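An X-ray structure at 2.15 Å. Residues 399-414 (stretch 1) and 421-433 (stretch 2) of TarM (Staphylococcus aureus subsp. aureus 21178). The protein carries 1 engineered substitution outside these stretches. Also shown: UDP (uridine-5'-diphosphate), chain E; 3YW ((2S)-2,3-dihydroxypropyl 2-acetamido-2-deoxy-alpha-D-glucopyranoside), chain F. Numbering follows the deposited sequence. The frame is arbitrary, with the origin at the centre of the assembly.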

# COMPACT_ATOMS: atom_id res chain seq x y z
N THR A 399 5.73 7.73 17.66
CA THR A 399 4.98 7.17 18.79
C THR A 399 4.50 5.76 18.41
O THR A 399 3.79 5.13 19.17
CB THR A 399 3.80 8.08 19.21
OG1 THR A 399 3.06 8.47 18.05
CG2 THR A 399 4.25 9.29 19.98
N SER A 400 4.91 5.28 17.24
CA SER A 400 4.53 3.97 16.70
C SER A 400 4.84 2.84 17.68
O SER A 400 5.89 2.86 18.34
CB SER A 400 5.22 3.71 15.36
OG SER A 400 4.67 2.54 14.77
N GLN A 401 3.91 1.89 17.81
CA GLN A 401 4.06 0.76 18.73
C GLN A 401 4.58 -0.49 18.03
O GLN A 401 5.04 -1.41 18.72
CB GLN A 401 2.72 0.45 19.45
CG GLN A 401 2.30 1.52 20.47
CD GLN A 401 2.89 1.37 21.84
OE1 GLN A 401 3.36 0.30 22.25
NE2 GLN A 401 2.81 2.44 22.62
N TYR A 402 4.44 -0.56 16.70
CA TYR A 402 4.90 -1.74 15.96
C TYR A 402 5.48 -1.32 14.60
O TYR A 402 4.86 -0.56 13.87
CB TYR A 402 3.77 -2.77 15.74
CG TYR A 402 2.89 -3.04 16.95
CD1 TYR A 402 3.23 -4.03 17.88
CD2 TYR A 402 1.73 -2.31 17.17
CE1 TYR A 402 2.44 -4.27 19.00
CE2 TYR A 402 0.94 -2.53 18.30
CZ TYR A 402 1.29 -3.52 19.20
OH TYR A 402 0.52 -3.74 20.31
N GLU A 403 6.66 -1.86 14.25
CA GLU A 403 7.29 -1.63 12.95
C GLU A 403 8.05 -2.88 12.54
O GLU A 403 8.43 -3.71 13.38
CB GLU A 403 8.28 -0.42 12.98
CG GLU A 403 7.70 0.96 13.24
CD GLU A 403 6.75 1.49 12.18
OE1 GLU A 403 6.79 1.00 11.03
OE2 GLU A 403 5.95 2.40 12.52
N GLY A 404 8.31 -2.96 11.25
CA GLY A 404 9.21 -3.94 10.65
C GLY A 404 10.58 -3.31 10.63
O GLY A 404 11.59 -3.96 10.91
N GLN A 405 10.62 -2.00 10.35
CA GLN A 405 11.88 -1.21 10.32
C GLN A 405 11.62 0.29 10.55
O GLN A 405 12.17 0.85 11.48
CB GLN A 405 12.67 -1.44 9.02
CG GLN A 405 14.05 -0.83 9.05
CD GLN A 405 14.91 -1.24 7.88
OE1 GLN A 405 14.45 -1.41 6.75
NE2 GLN A 405 16.21 -1.40 8.13
N GLY A 406 10.87 0.93 9.65
CA GLY A 406 10.53 2.35 9.79
C GLY A 406 11.27 3.27 8.85
O GLY A 406 12.18 3.99 9.25
N LEU A 407 10.83 3.29 7.60
CA LEU A 407 11.46 4.12 6.58
C LEU A 407 11.35 5.61 6.85
O LEU A 407 12.28 6.32 6.51
CB LEU A 407 10.97 3.77 5.17
CG LEU A 407 11.33 2.35 4.64
CD1 LEU A 407 10.55 2.05 3.35
CD2 LEU A 407 12.83 2.22 4.38
N SER A 408 10.23 6.10 7.43
CA SER A 408 10.06 7.55 7.70
C SER A 408 11.10 8.05 8.69
O SER A 408 11.69 9.11 8.46
CB SER A 408 8.65 7.84 8.23
OG SER A 408 7.76 8.15 7.17
N MET A 409 11.38 7.26 9.75
CA MET A 409 12.42 7.57 10.74
C MET A 409 13.79 7.60 10.03
O MET A 409 14.54 8.56 10.18
CB MET A 409 12.43 6.53 11.87
CG MET A 409 11.22 6.64 12.79
SD MET A 409 11.33 5.47 14.17
CE MET A 409 10.64 3.99 13.39
N ILE A 410 14.06 6.58 9.19
CA ILE A 410 15.31 6.46 8.43
C ILE A 410 15.43 7.63 7.45
O ILE A 410 16.50 8.23 7.37
CB ILE A 410 15.41 5.08 7.73
CG1 ILE A 410 15.59 3.94 8.79
CG2 ILE A 410 16.56 5.08 6.67
CD1 ILE A 410 15.58 2.43 8.17
N GLU A 411 14.33 7.99 6.75
CA GLU A 411 14.28 9.10 5.79
C GLU A 411 14.61 10.43 6.47
O GLU A 411 15.41 11.19 5.95
CB GLU A 411 12.92 9.18 5.09
CG GLU A 411 12.69 8.09 4.06
CD GLU A 411 11.26 7.93 3.59
OE1 GLU A 411 10.47 8.89 3.76
OE2 GLU A 411 10.92 6.84 3.08
N ALA A 412 14.04 10.67 7.67
CA ALA A 412 14.29 11.87 8.47
C ALA A 412 15.77 11.98 8.83
O ALA A 412 16.35 13.06 8.73
CB ALA A 412 13.44 11.85 9.73
N MET A 413 16.38 10.86 9.22
CA MET A 413 17.79 10.79 9.58
C MET A 413 18.68 11.10 8.38
O MET A 413 19.68 11.81 8.52
CB MET A 413 18.12 9.45 10.22
CG MET A 413 17.55 9.34 11.62
SD MET A 413 17.77 7.73 12.39
CE MET A 413 19.52 7.74 12.69
N ILE A 414 18.29 10.62 7.18
CA ILE A 414 19.00 10.93 5.92
C ILE A 414 18.97 12.46 5.66
O ILE A 414 19.98 13.04 5.28
CB ILE A 414 18.47 10.10 4.72
CG1 ILE A 414 18.71 8.60 4.96
CG2 ILE A 414 19.09 10.54 3.38
CD1 ILE A 414 17.79 7.73 4.22
N ALA A 421 11.87 8.65 19.24
CA ALA A 421 11.03 7.49 19.02
C ALA A 421 10.87 6.59 20.23
O ALA A 421 11.81 6.43 21.01
CB ALA A 421 11.60 6.68 17.87
N PHE A 422 9.69 5.93 20.34
CA PHE A 422 9.49 4.92 21.37
C PHE A 422 10.36 3.72 20.98
O PHE A 422 10.37 3.34 19.80
CB PHE A 422 8.00 4.52 21.49
CG PHE A 422 7.09 5.50 22.20
CD1 PHE A 422 7.56 6.29 23.24
CD2 PHE A 422 5.75 5.61 21.85
CE1 PHE A 422 6.71 7.18 23.92
CE2 PHE A 422 4.90 6.50 22.52
CZ PHE A 422 5.38 7.27 23.56
N ASP A 423 11.16 3.18 21.93
CA ASP A 423 12.02 2.02 21.70
C ASP A 423 11.13 0.77 21.61
O ASP A 423 10.79 0.18 22.64
CB ASP A 423 13.10 1.86 22.82
CG ASP A 423 14.21 0.87 22.46
OD1 ASP A 423 14.04 0.11 21.48
OD2 ASP A 423 15.24 0.86 23.16
N ILE A 424 10.72 0.40 20.39
CA ILE A 424 9.79 -0.71 20.13
C ILE A 424 10.39 -1.73 19.12
O ILE A 424 11.35 -1.43 18.42
CB ILE A 424 8.40 -0.14 19.63
CG1 ILE A 424 8.52 0.76 18.37
CG2 ILE A 424 7.66 0.62 20.74
CD1 ILE A 424 8.47 0.09 17.07
N LYS A 425 9.78 -2.92 19.02
CA LYS A 425 10.16 -3.94 18.05
C LYS A 425 9.34 -3.66 16.76
O LYS A 425 8.12 -3.61 16.80
CB LYS A 425 9.85 -5.36 18.59
CG LYS A 425 10.87 -5.88 19.64
CD LYS A 425 10.56 -7.36 20.00
CE LYS A 425 11.56 -8.01 20.93
NZ LYS A 425 12.88 -8.30 20.33
N TYR A 426 9.99 -3.49 15.59
CA TYR A 426 11.43 -3.54 15.34
C TYR A 426 11.87 -2.33 14.57
O TYR A 426 11.08 -1.77 13.80
CB TYR A 426 11.73 -4.77 14.48
CG TYR A 426 11.34 -6.07 15.13
CD1 TYR A 426 12.16 -6.66 16.09
CD2 TYR A 426 10.14 -6.70 14.81
CE1 TYR A 426 11.79 -7.85 16.71
CE2 TYR A 426 9.76 -7.90 15.42
CZ TYR A 426 10.59 -8.46 16.38
OH TYR A 426 10.26 -9.65 16.99
N GLY A 427 13.14 -1.96 14.73
CA GLY A 427 13.72 -0.89 13.94
C GLY A 427 14.44 0.21 14.68
O GLY A 427 15.64 0.36 14.46
N PRO A 428 13.74 1.05 15.50
CA PRO A 428 14.42 2.22 16.09
C PRO A 428 15.79 2.03 16.71
O PRO A 428 16.69 2.77 16.36
CB PRO A 428 13.37 2.79 17.06
CG PRO A 428 12.09 2.41 16.46
CD PRO A 428 12.30 1.06 15.83
N SER A 429 15.97 1.00 17.56
CA SER A 429 17.27 0.76 18.25
C SER A 429 18.37 0.26 17.31
O SER A 429 19.52 0.24 17.70
CB SER A 429 17.10 -0.15 19.46
OG SER A 429 16.54 -1.39 19.05
N ASP A 430 18.02 -0.14 16.09
CA ASP A 430 19.03 -0.55 15.11
C ASP A 430 19.78 0.67 14.62
O ASP A 430 20.99 0.60 14.41
CB ASP A 430 18.38 -1.20 13.89
CG ASP A 430 18.06 -2.66 14.05
OD1 ASP A 430 18.09 -3.16 15.19
OD2 ASP A 430 17.83 -3.32 13.03
N PHE A 431 19.06 1.79 14.42
CA PHE A 431 19.69 2.98 13.83
C PHE A 431 19.79 4.20 14.72
O PHE A 431 20.64 5.05 14.47
CB PHE A 431 19.08 3.28 12.45
CG PHE A 431 17.57 3.24 12.41
CD1 PHE A 431 16.82 4.30 12.89
CD2 PHE A 431 16.90 2.14 11.87
CE1 PHE A 431 15.43 4.26 12.87
CE2 PHE A 431 15.51 2.10 11.86
CZ PHE A 431 14.78 3.16 12.36
N ILE A 432 18.94 4.31 15.75
CA ILE A 432 19.03 5.46 16.65
C ILE A 432 20.07 5.13 17.72
O ILE A 432 19.98 4.06 18.33
CB ILE A 432 17.66 5.91 17.26
CG1 ILE A 432 16.64 6.29 16.14
CG2 ILE A 432 17.85 7.05 18.29
CD1 ILE A 432 15.20 6.51 16.64
N GLU A 433 21.05 6.03 17.94
CA GLU A 433 22.07 5.91 18.98
C GLU A 433 21.70 6.97 19.99
O GLU A 433 21.88 8.17 19.74
CB GLU A 433 23.49 6.11 18.41
CG GLU A 433 23.89 5.01 17.43
CD GLU A 433 25.35 4.91 17.03
OE1 GLU A 433 26.00 5.96 16.84
OE2 GLU A 433 25.83 3.76 16.83
N1 UDP E . 4.71 8.56 2.96
C2 UDP E . 4.69 9.59 2.04
N3 UDP E . 3.79 10.59 2.30
C4 UDP E . 2.91 10.66 3.36
C5 UDP E . 2.95 9.53 4.26
C6 UDP E . 3.83 8.54 4.04
O2 UDP E . 5.41 9.62 1.05
O4 UDP E . 2.18 11.66 3.49
C1' UDP E . 5.80 7.56 2.81
C2' UDP E . 7.06 7.89 3.61
O2' UDP E . 7.91 8.76 2.88
C3' UDP E . 7.68 6.51 3.78
C4' UDP E . 6.46 5.59 3.88
O4' UDP E . 5.35 6.31 3.30
O3' UDP E . 8.60 6.09 2.77
C5' UDP E . 6.12 5.15 5.28
O5' UDP E . 7.10 4.16 5.65
PA UDP E . 7.23 3.47 7.09
O1A UDP E . 8.13 2.30 6.99
O2A UDP E . 7.79 4.50 8.08
O3A UDP E . 5.80 3.02 7.55
PB UDP E . 4.66 2.15 6.85
O1B UDP E . 5.28 1.04 6.04
O2B UDP E . 3.80 3.03 5.94
O3B UDP E . 3.80 1.52 7.93
O3A 3YW F . 0.96 -4.28 6.23
C4A 3YW F . 3.88 -2.15 5.24
C5A 3YW F . 2.65 -2.59 5.99
O5 3YW F . 6.93 -2.04 5.55
C6A 3YW F . 2.16 -3.95 5.55
C5 3YW F . 7.92 -1.00 5.60
C6 3YW F . 8.86 -1.24 4.45
C4 3YW F . 8.58 -1.03 6.98
O6 3YW F . 9.48 -2.52 4.52
C3 3YW F . 7.53 -0.65 8.02
O4 3YW F . 9.65 -0.09 7.03
O3 3YW F . 8.07 -0.68 9.35
O7 3YW F . 5.12 -2.45 10.28
C7 3YW F . 4.71 -1.39 9.79
C8 3YW F . 3.67 -0.56 10.47
N2 3YW F . 5.18 -0.93 8.63
C2 3YW F . 6.29 -1.53 7.92
C1 3YW F . 5.87 -1.92 6.49
O1 3YW F . 4.73 -1.28 5.98
O2 3YW F . 1.62 -1.62 5.80
O HOH W 1 8.44 4.34 17.72
O HOH W 2 17.83 -2.08 10.77

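The two stretches run alongside each other in the same direction, as the nearest CA pairs indicate: Thr399 lies 5.7 Å from Phe422 (CA to CA), Glu403 CA 5.1 Å from Tyr426 CA, and Gln405 CA only 4.1 Å from Gly427 CA. Beyond that pinch the chains separate. Stretch 1 enters a helix at Leu407, and the Ile410 CA to Phe431 CA distance is 7.8 Å, a gap that side chains fill. Together the two surfaces bury 766 Å².

Direct hydrogen bonding is confined to the backbone around Glu403. Tyr426 N donates to Glu403 O at 2.7 Å with an N-H...O angle of 156°. Glu403 N points at Lys425 O; that bond is nearly linear at 170° but weak, with 3.4 Å between the atoms. Glu403 therefore uses both its amide and its carbonyl on consecutive residues of stretch 2, just where a cis peptide precedes Tyr426.

Close approach at Gln405 depends on a missing side chain. Gly427 CA sits 3.4 Å from Gln405 O, a CA-H...O contact with an angle of 152° at the hydrogen. A CB on Gly427 would fall 2.0 Å from that same oxygen, and the phi/psi of 128/-67° independently calls for glycine. Gly406, at phi/psi 106/77°, is likewise constrained: a CB there would lie 2.5 Å from Met409 CE, in space this methionine already occupies.

Phe431 is the principal bump, with 108 Å² covered by stretch 1, the largest share of any residue. Its CA-to-CB bond points toward the helix, and its ring enters a hollow lined by Gln405, Met409, Ile410 and Met413. Ile410 CG1 lies over one face, 3.7 Å from the ring centroid and 16° off the normal, a CH-pi contact. Gln405 O meets the ring edge, 3.6 Å from Phe431 CE2, where the polarised ring hydrogens suit a carbonyl oxygen. Met413 SD approaches obliquely, 4.8 Å from the centroid and 67° off the normal, while Met413 CE reaches Phe431 O at 3.4 Å.

Met409 wedges between neighbouring parts of stretch 2. Its CB is 3.9 Å from Phe431 CE1, its CE 3.7 Å from Pro428 CG, and its SD 3.9 Å from Ala421 CB. With chi1 m, chi2 t and chi3 m, the flexible thioether fits these apolar surfaces without needing a polar partner.

At the other end, Phe422 and Ile424 pack against the loop backbone. Thr399 O is 3.4 Å from Phe422 CD2, at the ring edge, and Thr399 CB is 3.8 Å from Phe422 CE2. Ile424 points toward stretch 1: its CG1 lies 3.4 Å from Ser400 O, and its CD1 4.0 Å from Glu403 CG. The Ser400 OG to Glu403 OE2 hydrogen bond, 2.6 Å, ties this loop together internally.

Water 1 lies 3.0 Å from both Ser400 O and Phe422 O. Water 2 accepts from Gln405 NE2 at 3.2 Å and donates to Asp430 OD2 at 2.6 Å, linking side chains that do not touch.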